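Local coordinates for DnaJ homolog dnj-2 (Caenorhabditis elegans, PDB 2QSA), which probably serves as a membrane-bound Hsp40 co-chaperone whose J domain, the part crystallised here, would stimulate the ATPase of an Hsp70 partner, at residues A[38-41]-A[42-46]; A[55-58]-A[59-62]. All coordinates share one frame; numbering follows the deposited sequence. Where two conformers were deposited one is given.

Interaction 1: A[38-41]-A[42-46]; sequences RALA and RKHHP
R42, in the conformer given here, folds its guanidinium back over the preceding turn of its own helix. R42 CG lies beside its backbone N (chi1 -79°), and the chain bends at chi3, which swings the flat group over R38 O and A39 CA. Both atoms sit against one face of the group, toward its rim; R42 NH1 is 3.3 Å from R38 O, but the angle is too poor for a hydrogen bond. R42 NH1 also lies 3.5 Å from R38 CB. The two arginine head groups stay apart, with R38 NE 4.5 Å from R42 NH1, and R38 bends the other way at its own chi3. R38 O bonds instead to R42 N (3.0 Å). A39 O takes K43 N in the same way. On another flank, the H44 ring stands obliquely beside L40 O, with H44 CD2 3.3 Å from L40 O. L40 O also accepts a hydrogen bond from H44 N (2.9 Å). K43 runs extended, and its CG lies over the centre of the H44 ring. H44 is where helical geometry ends. Just after it, H45 and P46, with the aspartate that follows, make up the HPD motif in the loop after the second helix, the signature of the J domain.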
ATOM      1  N   ARG A  38     -10.617  -3.644  -4.852  1.00 15.84           N
ATOM      2  CA  ARG A  38     -11.832  -4.402  -4.484  1.00 16.55           C
ATOM      3  C   ARG A  38     -11.645  -5.907  -4.759  1.00 16.82           C
ATOM      4  O   ARG A  38     -12.054  -6.730  -3.935  1.00 18.09           O
ATOM      5  CB  ARG A  38     -13.088  -3.860  -5.187  1.00 15.95           C
ATOM      6  CG  ARG A  38     -13.456  -2.440  -4.709  1.00 14.87           C
ATOM      7  CD  ARG A  38     -14.413  -1.704  -5.692  1.00 16.39           C
ATOM      8  NE  ARG A  38     -15.729  -2.367  -5.715  1.00 17.05           N
ATOM      9  CZ  ARG A  38     -16.704  -2.150  -4.825  1.00 15.21           C
ATOM     10  NH1 ARG A  38     -16.577  -1.250  -3.827  1.00 14.46           N
ATOM     11  NH2 ARG A  38     -17.820  -2.862  -4.940  1.00 16.81           N
ATOM     12  N   ALA A  39     -10.994  -6.240  -5.872  1.00 16.63           N
ATOM     13  CA  ALA A  39     -10.739  -7.641  -6.233  1.00 17.47           C
ATOM     14  C   ALA A  39      -9.793  -8.292  -5.245  1.00 17.00           C
ATOM     15  O   ALA A  39     -10.035  -9.427  -4.819  1.00 17.62           O
ATOM     16  CB  ALA A  39     -10.186  -7.744  -7.653  1.00 18.34           C
ATOM     17  N   LEU A  40      -8.702  -7.592  -4.903  1.00 16.84           N
ATOM     18  CA  LEU A  40      -7.673  -8.206  -3.999  1.00 16.83           C
ATOM     19  C   LEU A  40      -8.189  -8.268  -2.563  1.00 17.78           C
ATOM     20  O   LEU A  40      -7.909  -9.244  -1.856  1.00 18.43           O
ATOM     21  CB  LEU A  40      -6.380  -7.421  -4.055  1.00 17.57           C
ATOM     22  CG  LEU A  40      -5.632  -7.709  -5.358  1.00 17.63           C
ATOM     23  CD1 LEU A  40      -4.479  -6.671  -5.613  1.00 17.53           C
ATOM     24  CD2 LEU A  40      -5.131  -9.184  -5.371  1.00 21.15           C
ATOM     25  N   ALA A  41      -8.923  -7.234  -2.144  1.00 17.08           N
ATOM     26  CA  ALA A  41      -9.595  -7.242  -0.810  1.00 17.70           C
ATOM     27  C   ALA A  41     -10.554  -8.422  -0.691  1.00 18.57           C
ATOM     28  O   ALA A  41     -10.543  -9.126   0.328  1.00 18.39           O
ATOM     29  CB  ALA A  41     -10.333  -5.922  -0.548  1.00 16.43           C
ATOM     30  N   ARG A  42     -11.336  -8.679  -1.746  1.00 19.44           N
ATOM     31  CA  ARG A  42     -12.219  -9.847  -1.756  0.60 20.88           C
ATOM     32  C   ARG A  42     -11.422 -11.126  -1.639  1.00 20.92           C
ATOM     33  O   ARG A  42     -11.767 -12.005  -0.859  1.00 21.24           O
ATOM     34  CB  ARG A  42     -13.060  -9.904  -3.026  0.60 21.51           C
ATOM     35  CG  ARG A  42     -14.251  -8.984  -2.999  0.60 23.16           C
ATOM     36  CD  ARG A  42     -15.235  -9.350  -4.118  0.60 28.71           C
ATOM     37  NE  ARG A  42     -14.708  -9.045  -5.456  0.60 31.39           N
ATOM     38  CZ  ARG A  42     -14.646  -7.820  -5.987  0.60 32.26           C
ATOM     39  NH1 ARG A  42     -15.050  -6.762  -5.287  0.60 34.93           N
ATOM     40  NH2 ARG A  42     -14.159  -7.641  -7.208  0.60 29.31           N
ATOM     41  N   LYS A  43     -10.345 -11.223  -2.414  1.00 20.00           N
ATOM     42  CA  LYS A  43      -9.504 -12.432  -2.410  1.00 20.59           C
ATOM     43  C   LYS A  43      -8.903 -12.739  -1.034  1.00 20.92           C
ATOM     44  O   LYS A  43      -8.785 -13.902  -0.647  1.00 21.77           O
ATOM     45  CB  LYS A  43      -8.395 -12.290  -3.467  1.00 21.25           C
ATOM     46  CG  LYS A  43      -7.407 -13.468  -3.496  1.00 22.04           C
ATOM     47  CD  LYS A  43      -6.265 -13.214  -4.494  1.00 22.37           C
ATOM     48  CE  LYS A  43      -5.335 -14.471  -4.605  1.00 26.72           C
ATOM     49  NZ  LYS A  43      -4.024 -14.037  -5.132  1.00 33.91           N
ATOM     50  N   HIS A  44      -8.481 -11.694  -0.320  1.00 20.32           N
ATOM     51  CA  HIS A  44      -7.755 -11.890   0.941  1.00 19.84           C
ATOM     52  C   HIS A  44      -8.633 -11.683   2.161  1.00 19.51           C
ATOM     53  O   HIS A  44      -8.127 -11.631   3.286  1.00 20.62           O
ATOM     54  CB  HIS A  44      -6.515 -11.007   0.965  1.00 19.84           C
ATOM     55  CG  HIS A  44      -5.508 -11.415  -0.061  1.00 21.60           C
ATOM     56  ND1 HIS A  44      -4.792 -12.591   0.031  1.00 19.67           N
ATOM     57  CD2 HIS A  44      -5.134 -10.836  -1.229  1.00 22.42           C
ATOM     58  CE1 HIS A  44      -4.020 -12.718  -1.036  1.00 21.41           C
ATOM     59  NE2 HIS A  44      -4.175 -11.653  -1.795  1.00 20.86           N
ATOM     60  N   HIS A  45      -9.949 -11.559   1.949  1.00 20.02           N
ATOM     61  CA  HIS A  45     -10.836 -11.288   3.075  1.00 20.14           C
ATOM     62  C   HIS A  45     -10.895 -12.538   3.969  1.00 21.42           C
ATOM     63  O   HIS A  45     -11.028 -13.662   3.456  1.00 22.50           O
ATOM     64  CB  HIS A  45     -12.274 -10.934   2.607  1.00 21.07           C
ATOM     65  CG  HIS A  45     -13.136 -10.406   3.704  1.00 21.04           C
ATOM     66  ND1 HIS A  45     -13.489  -9.075   3.802  1.00 25.39           N
ATOM     67  CD2 HIS A  45     -13.677 -11.023   4.782  1.00 22.59           C
ATOM     68  CE1 HIS A  45     -14.241  -8.900   4.874  1.00 18.95           C
ATOM     69  NE2 HIS A  45     -14.366 -10.065   5.486  1.00 27.71           N
ATOM     70  N   PRO A  46     -10.786 -12.367   5.295  1.00 22.08           N
ATOM     71  CA  PRO A  46     -10.858 -13.575   6.140  1.00 23.00           C
ATOM     72  C   PRO A  46     -12.177 -14.363   6.120  1.00 24.96           C
ATOM     73  O   PRO A  46     -12.162 -15.534   6.504  1.00 24.13           O
ATOM     74  CB  PRO A  46     -10.624 -13.039   7.552  1.00 22.89           C
ATOM     75  CG  PRO A  46     -11.064 -11.588   7.487  1.00 23.51           C
ATOM     76  CD  PRO A  46     -10.584 -11.143   6.108  1.00 21.75           C
TER

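Interaction 2: A[55-58]-A[59-62]; sequences KLLA and EERF
E59 turns back along the helix over K55 O. Its CG sits beside the backbone N (chi1 -69°), and the extended chain runs past the carbonyl of K55, with E59 CG 3.2 Å from K55 O. That oxygen accepts a hydrogen bond from E59 N (2.8 Å). The carboxylate of E59 does not pair with the ammonium of K55: E59 OE2 and K55 NZ are 6.9 Å apart. K55 NZ bonds instead to V49 O and P46 O in the loop before the helix.

A58 has a short side chain, and its CB touches V49 of the loop. A58 O receives F62 N (2.8 Å) in a nearly straight bond, 166° at the hydrogen. F62 CG is anti to its backbone N (chi1 -170°), and the ring leads off to Y37 and A41 of helix 30-43. This is one face of helix 52-73, the third helix of the J domain, which forms an antiparallel hairpin with helix 30-43.

E60 lies side by side with L57, both pointing the same way. In the conformer given here, a methyl group meets the carboxylate, with L57 CD2 3.5 Å from E60 OE2. A water bridges the same pair of residues. It donates to L57 O (2.8 Å) and, in this conformer, to E60 OE1 (3.2 Å), so L57 O is gripped by the water and by R61 N. R61 also leads away and forms a salt bridge through NH1 with E15 OE1.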
ATOM      1  N   LYS A  55      -7.640 -17.449   9.049  1.00 27.65           N
ATOM      2  CA  LYS A  55      -8.313 -16.144   9.051  1.00 25.53           C
ATOM      3  C   LYS A  55      -7.321 -15.056   9.480  1.00 25.13           C
ATOM      4  O   LYS A  55      -7.309 -13.957   8.904  1.00 24.15           O
ATOM      5  CB  LYS A  55      -9.544 -16.114   9.971  1.00 26.06           C
ATOM      6  CG  LYS A  55     -10.764 -16.856   9.441  1.00 24.19           C
ATOM      7  CD  LYS A  55     -11.961 -16.550  10.369  1.00 25.78           C
ATOM      8  CE  LYS A  55     -13.257 -17.254   9.925  1.00 30.04           C
ATOM      9  NZ  LYS A  55     -13.800 -16.734   8.615  1.00 29.95           N
ATOM     10  N   LEU A  56      -6.476 -15.366  10.475  1.00 23.79           N
ATOM     11  CA  LEU A  56      -5.436 -14.412  10.907  1.00 24.00           C
ATOM     12  C   LEU A  56      -4.453 -14.130   9.784  1.00 23.53           C
ATOM     13  O   LEU A  56      -4.058 -12.974   9.579  1.00 21.98           O
ATOM     14  CB  LEU A  56      -4.697 -14.919  12.163  1.00 24.37           C
ATOM     15  CG  LEU A  56      -5.615 -15.001  13.393  1.00 28.25           C
ATOM     16  CD1 LEU A  56      -4.912 -15.641  14.565  1.00 30.68           C
ATOM     17  CD2 LEU A  56      -6.198 -13.627  13.770  1.00 31.01           C
ATOM     18  N   LEU A  57      -4.074 -15.186   9.058  1.00 22.58           N
ATOM     19  CA  LEU A  57      -3.104 -15.013   7.944  1.00 22.19           C
ATOM     20  C   LEU A  57      -3.730 -14.187   6.823  1.00 20.98           C
ATOM     21  O   LEU A  57      -3.054 -13.364   6.186  1.00 21.29           O
ATOM     22  CB  LEU A  57      -2.623 -16.365   7.431  1.00 22.23           C
ATOM     23  CG  LEU A  57      -1.787 -17.150   8.441  1.00 23.14           C
ATOM     24  CD1 LEU A  57      -1.527 -18.543   7.823  1.00 27.92           C
ATOM     25  CD2 LEU A  57      -0.485 -16.413   8.815  1.00 24.20           C
ATOM     26  N   ALA A  58      -5.029 -14.378   6.584  1.00 20.42           N
ATOM     27  CA  ALA A  58      -5.754 -13.596   5.564  1.00 20.64           C
ATOM     28  C   ALA A  58      -5.830 -12.135   6.011  1.00 21.67           C
ATOM     29  O   ALA A  58      -5.536 -11.231   5.200  1.00 21.20           O
ATOM     30  CB  ALA A  58      -7.166 -14.176   5.324  1.00 21.46           C
ATOM     31  N   GLU A  59      -6.178 -11.905   7.287  1.00 20.76           N
ATOM     32  CA  GLU A  59      -6.220 -10.526   7.849  1.00 21.39           C
ATOM     33  C   GLU A  59      -4.880  -9.807   7.713  1.00 20.75           C
ATOM     34  O   GLU A  59      -4.829  -8.615   7.368  1.00 19.48           O
ATOM     35  CB  GLU A  59      -6.691 -10.518   9.312  1.00 21.81           C
ATOM     36  CG  GLU A  59      -8.131 -10.881   9.402  1.00 25.88           C
ATOM     37  CD  GLU A  59      -8.662 -10.993  10.819  1.00 35.21           C
ATOM     38  OE1 GLU A  59      -8.186 -10.234  11.697  1.00 34.76           O
ATOM     39  OE2 GLU A  59      -9.567 -11.843  11.033  1.00 36.52           O
ATOM     40  N   GLU A  60      -3.814 -10.551   7.965  1.00 20.21           N
ATOM     41  CA  GLU A  60      -2.445 -10.046   7.833  0.50 20.54           C
ATOM     42  C   GLU A  60      -2.238  -9.503   6.424  1.00 19.11           C
ATOM     43  O   GLU A  60      -1.763  -8.384   6.242  1.00 19.62           O
ATOM     44  CB  GLU A  60      -1.427 -11.168   8.068  0.50 20.81           C
ATOM     45  CG  GLU A  60      -1.016 -11.400   9.500  0.50 23.18           C
ATOM     46  CD  GLU A  60      -0.125 -12.643   9.660  0.50 23.15           C
ATOM     47  OE1 GLU A  60       0.794 -12.877   8.820  0.50 28.11           O
ATOM     48  OE2 GLU A  60      -0.342 -13.389  10.641  0.50 25.86           O
ATOM     49  N   ARG A  61      -2.615 -10.282   5.418  1.00 17.98           N
ATOM     50  CA  ARG A  61      -2.378  -9.790   4.050  1.00 15.80           C
ATOM     51  C   ARG A  61      -3.367  -8.655   3.693  1.00 15.96           C
ATOM     52  O   ARG A  61      -3.014  -7.651   3.025  1.00 15.37           O
ATOM     53  CB  ARG A  61      -2.513 -10.927   3.052  1.00 17.43           C
ATOM     54  CG  ARG A  61      -2.163 -10.555   1.613  1.00 16.25           C
ATOM     55  CD  ARG A  61      -0.690 -10.024   1.537  1.00 15.96           C
ATOM     56  NE  ARG A  61      -0.318  -9.586   0.195  1.00 16.14           N
ATOM     57  CZ  ARG A  61       0.728  -8.774  -0.011  1.00 14.94           C
ATOM     58  NH1 ARG A  61       1.445  -8.381   1.078  1.00 15.10           N
ATOM     59  NH2 ARG A  61       1.086  -8.347  -1.229  1.00 14.55           N
ATOM     60  N   PHE A  62      -4.604  -8.845   4.120  1.00 16.17           N
ATOM     61  CA  PHE A  62      -5.652  -7.846   3.880  1.00 15.94           C
ATOM     62  C   PHE A  62      -5.199  -6.453   4.343  1.00 15.16           C
ATOM     63  O   PHE A  62      -5.451  -5.432   3.642  1.00 15.16           O
ATOM     64  CB  PHE A  62      -6.942  -8.257   4.600  1.00 16.38           C
ATOM     65  CG  PHE A  62      -8.147  -7.414   4.209  1.00 17.56           C
ATOM     66  CD1 PHE A  62      -9.045  -7.882   3.273  1.00 18.25           C
ATOM     67  CD2 PHE A  62      -8.344  -6.144   4.752  1.00 18.76           C
ATOM     68  CE1 PHE A  62     -10.201  -7.107   2.899  1.00 17.25           C
ATOM     69  CE2 PHE A  62      -9.468  -5.347   4.397  1.00 19.55           C
ATOM     70  CZ  PHE A  62     -10.400  -5.849   3.465  1.00 19.33           C
TER
HETATM   71  O   HOH W   1      -0.343 -13.774   5.918  1.00 23.00           O

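In the fold
The two interactions come in series along the chain, with centres about 10 Å apart. Interaction 1 lies at the end of helix 30-43 and runs into the loop. Interaction 2 lies near the start of helix 52-73. These helices form the hairpin of the J domain, so the two interactions face each other across its loop end. They touch directly: A41 O lies 3.3 Å from F62 CE1, and H44 O is 3.4 Å from A58 CB. P46 CG packs on E59 CG. E59 and K55 of helix 52-73 both contact P46, so this helix packs against the HPD loop. In J domains generally that loop is required for stimulating Hsp70.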